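Local coordinates for nucleoprotein (PDB 3OV9) that encapsidates the single-stranded viral RNA genome, shielding it from nucleases, and assembles into ring-shaped hexamers through its N-terminal arm, at the interface of chains A and B. Residues are numbered along the deposited sequence; one frame, centred on the assembly and turned at random. Chains: chain A/B, Nucleoprotein.

Contact 1: the interface of chains A and B. Residues chain A 16, 18, 21-22, 25; chain B 59, 114, 118, 121-122, 125.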
loop_
_atom_site.group_PDB
_atom_site.type_symbol
_atom_site.label_atom_id
_atom_site.label_comp_id
_atom_site.label_asym_id
_atom_site.label_seq_id
_atom_site.Cartn_x
_atom_site.Cartn_y
_atom_site.Cartn_z
ATOM N N VAL A 16 -4.214 -48.282 -16.643
ATOM C CA VAL A 16 -4.337 -46.844 -16.829
ATOM C C VAL A 16 -5.164 -46.684 -18.104
ATOM O O VAL A 16 -4.631 -46.461 -19.195
ATOM C CB VAL A 16 -2.949 -46.168 -16.930
ATOM C CG1 VAL A 16 -3.082 -44.659 -17.046
ATOM C CG2 VAL A 16 -2.106 -46.519 -15.711
ATOM N N ARG A 18 -7.359 -45.235 -20.783
ATOM C CA ARG A 18 -7.588 -43.921 -21.392
ATOM C C ARG A 18 -9.071 -43.551 -21.436
ATOM O O ARG A 18 -9.443 -42.445 -21.045
ATOM C CB ARG A 18 -6.970 -43.851 -22.793
ATOM C CG ARG A 18 -7.165 -42.517 -23.508
ATOM C CD ARG A 18 -6.485 -42.519 -24.867
ATOM N NE ARG A 18 -6.949 -41.419 -25.710
ATOM C CZ ARG A 18 -6.583 -41.230 -26.976
ATOM N NH1 ARG A 18 -5.740 -42.069 -27.569
ATOM N NH2 ARG A 18 -7.063 -40.196 -27.655
ATOM N N ILE A 21 -10.390 -42.959 -17.798
ATOM C CA ILE A 21 -9.830 -41.738 -17.217
ATOM C C ILE A 21 -10.427 -40.486 -17.865
ATOM O O ILE A 21 -10.744 -39.516 -17.169
ATOM C CB ILE A 21 -8.281 -41.734 -17.285
ATOM C CG1 ILE A 21 -7.713 -42.761 -16.300
ATOM C CG2 ILE A 21 -7.720 -40.348 -16.977
ATOM C CD1 ILE A 21 -6.308 -43.212 -16.617
ATOM N N GLU A 22 -10.595 -40.519 -19.187
ATOM C CA GLU A 22 -11.180 -39.390 -19.918
ATOM C C GLU A 22 -12.639 -39.129 -19.527
ATOM O O GLU A 22 -13.081 -37.974 -19.525
ATOM C CB GLU A 22 -11.019 -39.564 -21.433
ATOM C CG GLU A 22 -9.584 -39.326 -21.926
ATOM C CD GLU A 22 -9.410 -39.513 -23.423
ATOM O OE1 GLU A 22 -10.395 -39.854 -24.111
ATOM O OE2 GLU A 22 -8.277 -39.317 -23.915
ATOM N N VAL A 25 -12.384 -37.293 -16.285
ATOM C CA VAL A 25 -11.999 -35.914 -16.591
ATOM C C VAL A 25 -13.250 -35.091 -16.903
ATOM O O VAL A 25 -13.442 -34.012 -16.344
ATOM C CB VAL A 25 -10.995 -35.830 -17.771
ATOM C CG1 VAL A 25 -10.783 -34.384 -18.205
ATOM C CG2 VAL A 25 -9.673 -36.451 -17.385
ATOM N N VAL B 59 -7.215 -38.340 -10.514
ATOM C CA VAL B 59 -7.719 -37.532 -11.634
ATOM C C VAL B 59 -8.173 -36.147 -11.154
ATOM O O VAL B 59 -7.884 -35.141 -11.804
ATOM C CB VAL B 59 -8.852 -38.256 -12.409
ATOM C CG1 VAL B 59 -9.476 -37.344 -13.480
ATOM C CG2 VAL B 59 -8.319 -39.526 -13.049
ATOM N N TRP B 114 1.138 -45.139 -10.318
ATOM C CA TRP B 114 -0.037 -45.004 -11.166
ATOM C C TRP B 114 -0.199 -43.561 -11.660
ATOM O O TRP B 114 -0.457 -43.335 -12.839
ATOM C CB TRP B 114 -1.285 -45.481 -10.418
ATOM C CG TRP B 114 -2.468 -45.724 -11.308
ATOM C CD1 TRP B 114 -2.789 -46.887 -11.946
ATOM C CD2 TRP B 114 -3.486 -44.777 -11.663
ATOM N NE1 TRP B 114 -3.945 -46.726 -12.678
ATOM C CE2 TRP B 114 -4.391 -45.441 -12.520
ATOM C CE3 TRP B 114 -3.721 -43.433 -11.339
ATOM C CZ2 TRP B 114 -5.512 -44.807 -13.061
ATOM C CZ3 TRP B 114 -4.839 -42.804 -11.875
ATOM C CH2 TRP B 114 -5.723 -43.495 -12.723
ATOM N N ALA B 118 -0.692 -42.026 -15.478
ATOM C CA ALA B 118 -1.923 -41.303 -15.800
ATOM C C ALA B 118 -1.624 -39.980 -16.500
ATOM O O ALA B 118 -2.410 -39.515 -17.326
ATOM C CB ALA B 118 -2.760 -41.078 -14.546
ATOM N N VAL B 121 -1.995 -39.846 -20.260
ATOM C CA VAL B 121 -3.386 -39.666 -20.677
ATOM C C VAL B 121 -3.883 -38.243 -20.399
ATOM O O VAL B 121 -4.623 -37.672 -21.200
ATOM C CB VAL B 121 -4.314 -40.708 -19.989
ATOM C CG1 VAL B 121 -5.802 -40.397 -20.230
ATOM C CG2 VAL B 121 -3.988 -42.114 -20.478
ATOM N N LEU B 122 -3.447 -37.675 -19.278
ATOM C CA LEU B 122 -4.016 -36.424 -18.763
ATOM C C LEU B 122 -3.324 -35.148 -19.251
ATOM O O LEU B 122 -3.784 -34.043 -18.947
ATOM C CB LEU B 122 -4.046 -36.448 -17.226
ATOM C CG LEU B 122 -5.009 -37.447 -16.573
ATOM C CD1 LEU B 122 -4.744 -37.604 -15.084
ATOM C CD2 LEU B 122 -6.446 -37.032 -16.819
ATOM N N TRP B 125 -4.837 -31.694 -20.097
ATOM C CA TRP B 125 -5.755 -31.172 -19.080
ATOM C C TRP B 125 -5.048 -30.723 -17.795
ATOM O O TRP B 125 -5.701 -30.361 -16.811
ATOM C CB TRP B 125 -6.845 -32.198 -18.759
ATOM C CG TRP B 125 -7.751 -32.476 -19.916
ATOM C CD1 TRP B 125 -8.674 -31.625 -20.455
ATOM C CD2 TRP B 125 -7.824 -33.686 -20.682
ATOM N NE1 TRP B 125 -9.318 -32.229 -21.506
ATOM C CE2 TRP B 125 -8.817 -33.494 -21.669
ATOM C CE3 TRP B 125 -7.150 -34.915 -20.630
ATOM C CZ2 TRP B 125 -9.154 -34.484 -22.597
ATOM C CZ3 TRP B 125 -7.483 -35.898 -21.555
ATOM C CH2 TRP B 125 -8.477 -35.676 -22.527
HETATM O O HOH W 1 -5.593 -38.910 -23.730
#
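A:Ile21 drops into a hydrophobic groove of chain B lined by B:Val121, B:Leu122, B:Val59 and B:Trp114. Its CG2 packs against B:Leu122 CD2 at 3.6 Å, while CG1 (chi1 -71°) carries CD1 tip to tip against the outer corner of the B:Trp114 indole, 3.9 Å from CH2. B:Val121 splits its branches: CG1, anti to the backbone N (chi1 171°), meets A:Ile21 CG2 at 3.8 Å, and CG2 lies by A:Arg18 CA and CB. The side chains of A:Val25 and B:Leu122 slide past each other in opposite directions, their CG2 and CD2 methyls pressed to 3.3 Å, tighter than usual van der Waals contact. A:Val25 CG1 sits over one face of the B:Trp125 indole. At its rim, A:Glu22 CG touches B:Trp125 CH2, the carboxylate plane 74° from the ring. A:Arg18 NE holds A:Glu22 OE2 in a hydrogen-bonded salt bridge of 3.1 Å within chain A, near the guanidinium plane but from above the carboxylate plane; a water links OE2 to B:Val121 O. A:Val16 lays CG2 over the five-membered ring of B:Trp114. Almost wholly apolar, this groove receives the neighbouring subunit's N-terminal arm and uses B:Trp125, a residue implicated in dimerization, to help hold the oligomer together.

Contact 2: the interface of chains A and B. Residues chain A 4-5, 8; chain B 109-113, 151-152, 208-209.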
loop_
_atom_site.group_PDB
_atom_site.type_symbol
_atom_site.label_atom_id
_atom_site.label_comp_id
_atom_site.label_asym_id
_atom_site.label_seq_id
_atom_site.Cartn_x
_atom_site.Cartn_y
_atom_site.Cartn_z
ATOM N N TYR A 4 2.445 -51.897 2.745
ATOM C CA TYR A 4 1.970 -50.735 1.991
ATOM C C TYR A 4 2.760 -50.490 0.711
ATOM O O TYR A 4 2.213 -49.980 -0.271
ATOM C CB TYR A 4 1.956 -49.484 2.875
ATOM C CG TYR A 4 1.101 -49.647 4.109
ATOM C CD1 TYR A 4 1.675 -49.668 5.380
ATOM C CD2 TYR A 4 -0.283 -49.807 4.007
ATOM C CE1 TYR A 4 0.892 -49.827 6.520
ATOM C CE2 TYR A 4 -1.075 -49.969 5.140
ATOM C CZ TYR A 4 -0.481 -49.978 6.391
ATOM O OH TYR A 4 -1.259 -50.136 7.513
ATOM N N GLN A 5 4.039 -50.857 0.723
ATOM C CA GLN A 5 4.870 -50.774 -0.475
ATOM C C GLN A 5 4.347 -51.730 -1.542
ATOM O O GLN A 5 4.218 -51.350 -2.705
ATOM C CB GLN A 5 6.340 -51.055 -0.154
ATOM C CG GLN A 5 6.992 -49.971 0.699
ATOM C CD GLN A 5 8.468 -50.213 0.941
ATOM O OE1 GLN A 5 9.309 -49.404 0.556
ATOM N NE2 GLN A 5 8.792 -51.332 1.582
ATOM N N ARG A 8 1.105 -50.477 -3.014
ATOM C CA ARG A 8 1.383 -49.361 -3.912
ATOM C C ARG A 8 1.883 -49.823 -5.285
ATOM O O ARG A 8 1.480 -49.271 -6.313
ATOM C CB ARG A 8 2.404 -48.431 -3.262
ATOM C CG ARG A 8 2.293 -47.000 -3.677
ATOM C CD ARG A 8 3.397 -46.604 -4.621
ATOM N NE ARG A 8 3.992 -45.338 -4.201
ATOM C CZ ARG A 8 4.627 -44.500 -5.007
ATOM N NH1 ARG A 8 4.735 -44.783 -6.295
ATOM N NH2 ARG A 8 5.140 -43.375 -4.528
ATOM N N ALA B 109 0.517 -38.620 -4.466
ATOM C CA ALA B 109 1.923 -38.769 -4.096
ATOM C C ALA B 109 2.245 -40.163 -3.572
ATOM O O ALA B 109 3.298 -40.732 -3.894
ATOM C CB ALA B 109 2.312 -37.713 -3.073
ATOM N N ALA B 110 1.341 -40.711 -2.766
ATOM C CA ALA B 110 1.543 -42.035 -2.183
ATOM C C ALA B 110 1.439 -43.131 -3.227
ATOM O O ALA B 110 2.063 -44.179 -3.080
ATOM C CB ALA B 110 0.559 -42.282 -1.067
ATOM N N LEU B 111 0.659 -42.881 -4.277
ATOM C CA LEU B 111 0.437 -43.857 -5.341
ATOM C C LEU B 111 1.047 -43.389 -6.676
ATOM O O LEU B 111 0.477 -43.588 -7.753
ATOM C CB LEU B 111 -1.064 -44.164 -5.463
ATOM C CG LEU B 111 -1.727 -44.780 -4.224
ATOM C CD1 LEU B 111 -3.243 -44.687 -4.291
ATOM C CD2 LEU B 111 -1.287 -46.233 -4.009
ATOM N N ALA B 112 2.237 -42.799 -6.582
ATOM C CA ALA B 112 2.919 -42.157 -7.707
ATOM C C ALA B 112 3.166 -43.043 -8.927
ATOM O O ALA B 112 3.246 -42.543 -10.048
ATOM C CB ALA B 112 4.231 -41.540 -7.239
ATOM N N GLY B 113 3.301 -44.350 -8.710
ATOM C CA GLY B 113 3.496 -45.293 -9.808
ATOM C C GLY B 113 2.366 -45.219 -10.820
ATOM O O GLY B 113 2.604 -45.222 -12.033
ATOM N N GLY B 151 8.948 -39.280 -6.087
ATOM C CA GLY B 151 8.926 -40.567 -5.379
ATOM C C GLY B 151 9.215 -41.783 -6.238
ATOM O O GLY B 151 9.223 -42.908 -5.740
ATOM N N MET B 152 9.444 -41.556 -7.529
ATOM C CA MET B 152 9.846 -42.612 -8.456
ATOM C C MET B 152 11.343 -42.558 -8.759
ATOM O O MET B 152 11.863 -43.395 -9.497
ATOM C CB MET B 152 9.043 -42.518 -9.760
ATOM C CG MET B 152 7.569 -42.868 -9.628
ATOM S SD MET B 152 7.267 -44.631 -9.420
ATOM C CE MET B 152 7.161 -44.772 -7.641
ATOM N N PHE B 208 10.124 -44.935 1.112
ATOM C CA PHE B 208 8.959 -45.574 0.495
ATOM C C PHE B 208 9.173 -45.960 -0.969
ATOM O O PHE B 208 9.353 -45.097 -1.833
ATOM C CB PHE B 208 7.696 -44.718 0.656
ATOM C CG PHE B 208 6.428 -45.460 0.353
ATOM C CD1 PHE B 208 5.946 -46.426 1.234
ATOM C CD2 PHE B 208 5.721 -45.204 -0.816
ATOM C CE1 PHE B 208 4.776 -47.124 0.956
ATOM C CE2 PHE B 208 4.547 -45.890 -1.098
ATOM C CZ PHE B 208 4.075 -46.856 -0.214
ATOM N N ILE B 209 9.107 -47.269 -1.217
ATOM C CA ILE B 209 9.462 -47.916 -2.493
ATOM C C ILE B 209 10.981 -48.009 -2.650
ATOM O O ILE B 209 11.679 -46.990 -2.702
ATOM C CB ILE B 209 8.780 -47.282 -3.761
ATOM C CG1 ILE B 209 7.269 -47.073 -3.556
ATOM C CG2 ILE B 209 9.070 -48.121 -5.008
ATOM C CD1 ILE B 209 6.465 -48.331 -3.216
#
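A:Arg8 and A:Gln5, neighbours on one side of helix 4-13, meet the loop at B:Phe208 and B:Ile209 and the junction between helices 104-110 and 112-122 of chain B. A:Gln5 supplies the clear polar bond: its side-chain carbonyl OE1 accepts the main-chain N-H of B:Ile209 at 2.8 Å, in the carbonyl plane and on a lone pair, with a C=O...N angle of 131°. The bond is bent, 142° at the hydrogen. The chain runs straight beyond CG (chi2 -176°) and passes B:Phe208 in the opposite direction, its CG lying 3.6 Å from ring atom CE1.

As modelled, A:Arg8 buries far more surface, but the position of its side chain is doubtful in detail. CG and NE crowd the carbonyl O of B:Ala110, the N-H of NE pointing away from it; NH1 and B:Gly113 N, both donors, are too close to be bonded, and NH1 also runs into the methyl of B:Met152. With that caution, CG lies by B:Phe208 CE2 and B:Leu111 CD2, and bends at chi2 and chi3 place the guanidinium with B:Ile209 CG1 over one face, toward the rim, and B:Ala112 N over the other.

Behind this first shell, B:Ile209 also braces the aromatic ring that precedes it. Its CD1 sits 3.7 Å above one face of the B:Phe208 ring, offset toward the rim.

Contact 3: the interface of chains A and B. Residues chain A 11, 15, 20-21, 24; chain B 51-52, 55-56, 59, 114.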
loop_
_atom_site.group_PDB
_atom_site.type_symbol
_atom_site.label_atom_id
_atom_site.label_comp_id
_atom_site.label_asym_id
_atom_site.label_seq_id
_atom_site.Cartn_x
_atom_site.Cartn_y
_atom_site.Cartn_z
ATOM N N PHE A 11 -0.986 -51.452 -7.110
ATOM C CA PHE A 11 -1.860 -50.374 -7.587
ATOM C C PHE A 11 -1.329 -49.819 -8.913
ATOM O O PHE A 11 -2.099 -49.588 -9.850
ATOM C CB PHE A 11 -1.976 -49.260 -6.538
ATOM C CG PHE A 11 -2.984 -48.189 -6.886
ATOM C CD1 PHE A 11 -2.570 -46.978 -7.433
ATOM C CD2 PHE A 11 -4.341 -48.384 -6.643
ATOM C CE1 PHE A 11 -3.498 -45.986 -7.751
ATOM C CE2 PHE A 11 -5.273 -47.398 -6.954
ATOM C CZ PHE A 11 -4.849 -46.199 -7.508
ATOM N N ALA A 15 -4.673 -51.158 -14.604
ATOM C CA ALA A 15 -4.859 -50.476 -15.878
ATOM C C ALA A 15 -4.928 -48.958 -15.748
ATOM O O ALA A 15 -5.585 -48.424 -14.854
ATOM C CB ALA A 15 -6.101 -51.005 -16.587
ATOM N N GLU A 20 -11.595 -44.748 -19.650
ATOM C CA GLU A 20 -12.104 -44.610 -18.289
ATOM C C GLU A 20 -11.672 -43.286 -17.657
ATOM O O GLU A 20 -12.491 -42.582 -17.064
ATOM C CB GLU A 20 -11.632 -45.781 -17.425
ATOM C CG GLU A 20 -12.099 -45.717 -15.977
ATOM C CD GLU A 20 -11.675 -46.923 -15.165
ATOM O OE1 GLU A 20 -10.470 -47.258 -15.166
ATOM O OE2 GLU A 20 -12.550 -47.525 -14.507
ATOM N N ILE A 21 -10.390 -42.959 -17.798
ATOM C CA ILE A 21 -9.830 -41.738 -17.217
ATOM C C ILE A 21 -10.427 -40.486 -17.865
ATOM O O ILE A 21 -10.744 -39.516 -17.169
ATOM C CB ILE A 21 -8.281 -41.734 -17.285
ATOM C CG1 ILE A 21 -7.713 -42.761 -16.300
ATOM C CG2 ILE A 21 -7.720 -40.348 -16.977
ATOM C CD1 ILE A 21 -6.308 -43.212 -16.617
ATOM N N TRP A 24 -13.778 -39.721 -16.459
ATOM C CA TRP A 24 -13.638 -39.052 -15.163
ATOM C C TRP A 24 -13.283 -37.578 -15.340
ATOM O O TRP A 24 -13.827 -36.714 -14.642
ATOM C CB TRP A 24 -12.603 -39.749 -14.274
ATOM C CG TRP A 24 -13.058 -41.071 -13.713
ATOM C CD1 TRP A 24 -14.334 -41.432 -13.380
ATOM C CD2 TRP A 24 -12.227 -42.197 -13.398
ATOM N NE1 TRP A 24 -14.351 -42.720 -12.891
ATOM C CE2 TRP A 24 -13.073 -43.210 -12.891
ATOM C CE3 TRP A 24 -10.853 -42.451 -13.502
ATOM C CZ2 TRP A 24 -12.588 -44.460 -12.487
ATOM C CZ3 TRP A 24 -10.370 -43.696 -13.102
ATOM C CH2 TRP A 24 -11.238 -44.681 -12.598
ATOM N N GLU B 51 -9.471 -48.683 -4.194
ATOM C CA GLU B 51 -8.651 -48.617 -5.403
ATOM C C GLU B 51 -9.284 -47.753 -6.493
ATOM O O GLU B 51 -8.618 -46.890 -7.064
ATOM C CB GLU B 51 -8.359 -50.022 -5.929
ATOM C CG GLU B 51 -7.391 -50.802 -5.060
ATOM C CD GLU B 51 -7.437 -52.291 -5.327
ATOM O OE1 GLU B 51 -8.503 -52.912 -5.114
ATOM O OE2 GLU B 51 -6.401 -52.844 -5.735
ATOM N N LYS B 52 -10.567 -47.984 -6.769
ATOM C CA LYS B 52 -11.287 -47.192 -7.765
ATOM C C LYS B 52 -11.419 -45.731 -7.321
ATOM O O LYS B 52 -11.203 -44.811 -8.119
ATOM C CB LYS B 52 -12.661 -47.803 -8.059
ATOM C CG LYS B 52 -13.439 -47.086 -9.157
ATOM C CD LYS B 52 -14.599 -47.923 -9.662
ATOM C CE LYS B 52 -15.360 -47.193 -10.755
ATOM N NZ LYS B 52 -16.485 -48.008 -11.290
ATOM N N LYS B 55 -8.184 -43.802 -7.738
ATOM C CA LYS B 55 -7.980 -43.419 -9.130
ATOM C C LYS B 55 -8.744 -42.137 -9.454
ATOM O O LYS B 55 -8.191 -41.227 -10.066
ATOM C CB LYS B 55 -8.368 -44.556 -10.082
ATOM C CG LYS B 55 -7.379 -45.716 -10.077
ATOM C CD LYS B 55 -7.709 -46.739 -11.147
ATOM C CE LYS B 55 -9.128 -47.239 -10.998
ATOM N NZ LYS B 55 -9.450 -48.317 -11.973
ATOM N N LYS B 56 -10.003 -42.064 -9.018
ATOM C CA LYS B 56 -10.814 -40.858 -9.198
ATOM C C LYS B 56 -10.170 -39.657 -8.514
ATOM O O LYS B 56 -10.120 -38.567 -9.089
ATOM C CB LYS B 56 -12.223 -41.045 -8.641
ATOM C CG LYS B 56 -13.100 -42.003 -9.428
ATOM C CD LYS B 56 -14.495 -42.024 -8.829
ATOM C CE LYS B 56 -15.259 -43.268 -9.232
ATOM N NZ LYS B 56 -16.668 -43.195 -8.757
ATOM N N VAL B 59 -7.215 -38.340 -10.514
ATOM C CA VAL B 59 -7.719 -37.532 -11.634
ATOM C C VAL B 59 -8.173 -36.147 -11.154
ATOM O O VAL B 59 -7.884 -35.141 -11.804
ATOM C CB VAL B 59 -8.852 -38.256 -12.409
ATOM C CG1 VAL B 59 -9.476 -37.344 -13.480
ATOM C CG2 VAL B 59 -8.319 -39.526 -13.049
ATOM N N TRP B 114 1.138 -45.139 -10.318
ATOM C CA TRP B 114 -0.037 -45.004 -11.166
ATOM C C TRP B 114 -0.199 -43.561 -11.660
ATOM O O TRP B 114 -0.457 -43.335 -12.839
ATOM C CB TRP B 114 -1.285 -45.481 -10.418
ATOM C CG TRP B 114 -2.468 -45.724 -11.308
ATOM C CD1 TRP B 114 -2.789 -46.887 -11.946
ATOM C CD2 TRP B 114 -3.486 -44.777 -11.663
ATOM N NE1 TRP B 114 -3.945 -46.726 -12.678
ATOM C CE2 TRP B 114 -4.391 -45.441 -12.520
ATOM C CE3 TRP B 114 -3.721 -43.433 -11.339
ATOM C CZ2 TRP B 114 -5.512 -44.807 -13.061
ATOM C CZ3 TRP B 114 -4.839 -42.804 -11.875
ATOM C CH2 TRP B 114 -5.723 -43.495 -12.723
HETATM O O HOH W 2 -7.523 -49.762 -13.650
HETATM O O HOH W 3 -12.284 -49.409 -12.580
#
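Helices 4-13 and 18-28 of chain A, with the loop between them, pack against helix 50-63 and the start of helix 112-122 of chain B. A:Trp24, the residue burying most surface here, lies across helix 50-63. B:Lys56 crosses it at about a right angle, setting CG over the five-membered ring 3.8 Å from its centroid, while the A:Glu20 carbonyl O covers the opposite face. The benzo end of the indole reaches B:Lys55, with CH2 3.7 Å from CE, and CE3 touches B:Val59 CG2.

The CD1-CE1 edge of A:Phe11 points at the face of the five-membered ring of B:Trp114, the planes 56° apart; B:Lys55 CG lies on the same face and meets A:Phe11 CZ. Within its ring plane, B:Trp114 NE1 donates to the carbonyl O of A:Ala15 at 3.2 Å, fairly straight (161° at the hydrogen) though from well above the carbonyl plane.

A bend at chi3 (-56°) turns the terminal amino group of B:Lys55 toward A:Glu20, where NZ forms a long salt bridge to OE1 at 3.5 Å. Waters join NZ to A:Ala15 O and to A:Glu20 OE2. The patch thus fastens the N-terminal arm to the next subunit, consistent with the requirement for residues 1-71 in oligomerization, which supply both helices of chain A and helix 50-63 of chain B.

Contact 4: the interface of chains A and B. Residues chain A 27, 29, 31, 34, 99; chain B 75-77.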
loop_
_atom_site.group_PDB
_atom_site.type_symbol
_atom_site.label_atom_id
_atom_site.label_comp_id
_atom_site.label_asym_id
_atom_site.label_seq_id
_atom_site.Cartn_x
_atom_site.Cartn_y
_atom_site.Cartn_z
ATOM N N GLU A 27 -16.426 -35.835 -16.125
ATOM C CA GLU A 27 -17.302 -35.799 -14.951
ATOM C C GLU A 27 -16.898 -34.685 -13.983
ATOM O O GLU A 27 -17.758 -34.007 -13.418
ATOM C CB GLU A 27 -17.311 -37.151 -14.224
ATOM C CG GLU A 27 -18.382 -37.259 -13.134
ATOM C CD GLU A 27 -18.272 -38.512 -12.273
ATOM O OE1 GLU A 27 -17.436 -39.396 -12.571
ATOM O OE2 GLU A 27 -19.037 -38.608 -11.288
ATOM N N ALA A 29 -14.886 -31.981 -14.678
ATOM C CA ALA A 29 -14.463 -30.748 -15.348
ATOM C C ALA A 29 -15.171 -29.499 -14.820
ATOM O O ALA A 29 -16.259 -29.578 -14.247
ATOM C CB ALA A 29 -14.655 -30.871 -16.859
ATOM N N GLN A 31 -17.481 -26.517 -14.585
ATOM C CA GLN A 31 -18.788 -26.135 -15.128
ATOM C C GLN A 31 -19.131 -24.726 -14.659
ATOM O O GLN A 31 -19.185 -24.468 -13.453
ATOM C CB GLN A 31 -19.890 -27.117 -14.706
ATOM C CG GLN A 31 -21.265 -26.787 -15.306
ATOM C CD GLN A 31 -22.376 -27.714 -14.849
ATOM O OE1 GLN A 31 -22.892 -27.592 -13.735
ATOM N NE2 GLN A 31 -22.767 -28.637 -15.721
ATOM N N ASP A 34 -25.347 -24.559 -15.222
ATOM C CA ASP A 34 -26.090 -25.775 -15.523
ATOM C C ASP A 34 -27.332 -25.406 -16.327
ATOM O O ASP A 34 -28.348 -25.017 -15.752
ATOM C CB ASP A 34 -26.477 -26.460 -14.209
ATOM C CG ASP A 34 -27.108 -27.831 -14.407
ATOM O OD1 ASP A 34 -27.766 -28.077 -15.440
ATOM O OD2 ASP A 34 -26.952 -28.670 -13.495
ATOM N N ARG A 99 -26.234 -23.770 -8.188
ATOM C CA ARG A 99 -26.955 -24.319 -9.337
ATOM C C ARG A 99 -28.462 -24.063 -9.269
ATOM O O ARG A 99 -29.154 -24.037 -10.285
ATOM C CB ARG A 99 -26.685 -25.825 -9.382
ATOM C CG ARG A 99 -27.249 -26.585 -10.568
ATOM C CD ARG A 99 -26.933 -28.074 -10.450
ATOM N NE ARG A 99 -25.494 -28.339 -10.514
ATOM C CZ ARG A 99 -24.730 -28.628 -9.464
ATOM N NH1 ARG A 99 -25.258 -28.707 -8.248
ATOM N NH2 ARG A 99 -23.433 -28.843 -9.630
ATOM N N MET B 75 -18.762 -27.351 -11.024
ATOM C CA MET B 75 -18.766 -28.759 -11.423
ATOM C C MET B 75 -20.193 -29.195 -11.757
ATOM O O MET B 75 -21.154 -28.641 -11.223
ATOM C CB MET B 75 -18.193 -29.617 -10.281
ATOM C CG MET B 75 -17.713 -31.005 -10.676
ATOM S SD MET B 75 -16.911 -31.895 -9.308
ATOM C CE MET B 75 -15.242 -31.259 -9.375
ATOM N N SER B 76 -20.323 -30.190 -12.635
ATOM C CA SER B 76 -21.621 -30.792 -12.946
ATOM C C SER B 76 -22.291 -31.355 -11.693
ATOM O O SER B 76 -21.615 -31.646 -10.698
ATOM C CB SER B 76 -21.457 -31.908 -13.982
ATOM O OG SER B 76 -20.819 -33.039 -13.406
ATOM N N LYS B 77 -23.613 -31.520 -11.746
ATOM C CA LYS B 77 -24.367 -32.083 -10.627
ATOM C C LYS B 77 -23.837 -33.473 -10.256
ATOM O O LYS B 77 -23.668 -33.782 -9.074
ATOM C CB LYS B 77 -25.869 -32.139 -10.945
ATOM C CG LYS B 77 -26.755 -32.402 -9.733
ATOM C CD LYS B 77 -28.204 -32.644 -10.133
ATOM C CE LYS B 77 -29.086 -32.878 -8.915
ATOM N NZ LYS B 77 -30.491 -33.193 -9.303
HETATM O O HOH W 4 -24.993 -30.461 -14.093
HETATM O O HOH W 5 -18.182 -31.384 -14.219
#
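The C-terminal end of helix 18-28 in chain A, the loop that follows it and the loop carrying A:Arg99 meet the segment of chain B at B:Met75 and B:Ser76 that leads into helix 77-90. A:Arg99 makes the principal direct bond. Its chain, extended as far as CD and then bent at chi3 (-65°), brings NH2 within 2.8 Å of the carbonyl O of B:Met75. That oxygen lies nearly in the guanidinium plane, while the donor is tilted 27° from the carbonyl plane. One face of the guanidinium rests on B:Lys77 CA, and the B:Lys77 side chain crosses at about a right angle. On its own side, A:Arg99 NE pairs with A:Asp34 OD2 in a salt bridge of 3.3 Å, which helps fix the head and may partly balance its charge.

A:Gln31 stretches out alongside the B:Met75–B:Ser76 peptide, its CB against B:Met75 CA and its amide carbon CD 3.7 Å from B:Ser76 CA. As modelled, its OE1 lies 3.2 Å from B:Met75 O; both oxygens can only accept, so the pair is unfavourable and no hydrogen bond. The hydroxyl of B:Ser76 adds a weak bond to the carbonyl O of A:Glu27.

Water completes the polar contacts. One molecule takes the N-H of B:Ser76 in a nearly straight bond and links it to the carbonyl oxygens of A:Glu27 and A:Ala29. Another joins the first turn of helix 77-90 to A:Asp34, lying 2.9 Å from B:Lys77 N and 2.7 Å from A:Asp34 OD2.

Measured between the centres of their C-alpha atoms, contacts 1 and 3 are about 7 Å apart; they form one continuous surface and share A:Ile21, B:Val59 and B:Trp114. On the same measure contact 2 lies about 18 Å from contact 1 and 15 Å from contact 3, joined to the latter by helix 4-13 of chain A. Contact 4 is reached along helix 18-28, about 19 Å from contact 1 and 20 Å from contact 3. The centres of contacts 2 and 4 stand about 31 Å apart, so chain A grips its neighbour over a long stretch. The interface is not an exact two-fold, which fits a head-to-tail mode repeated around the hexameric ring.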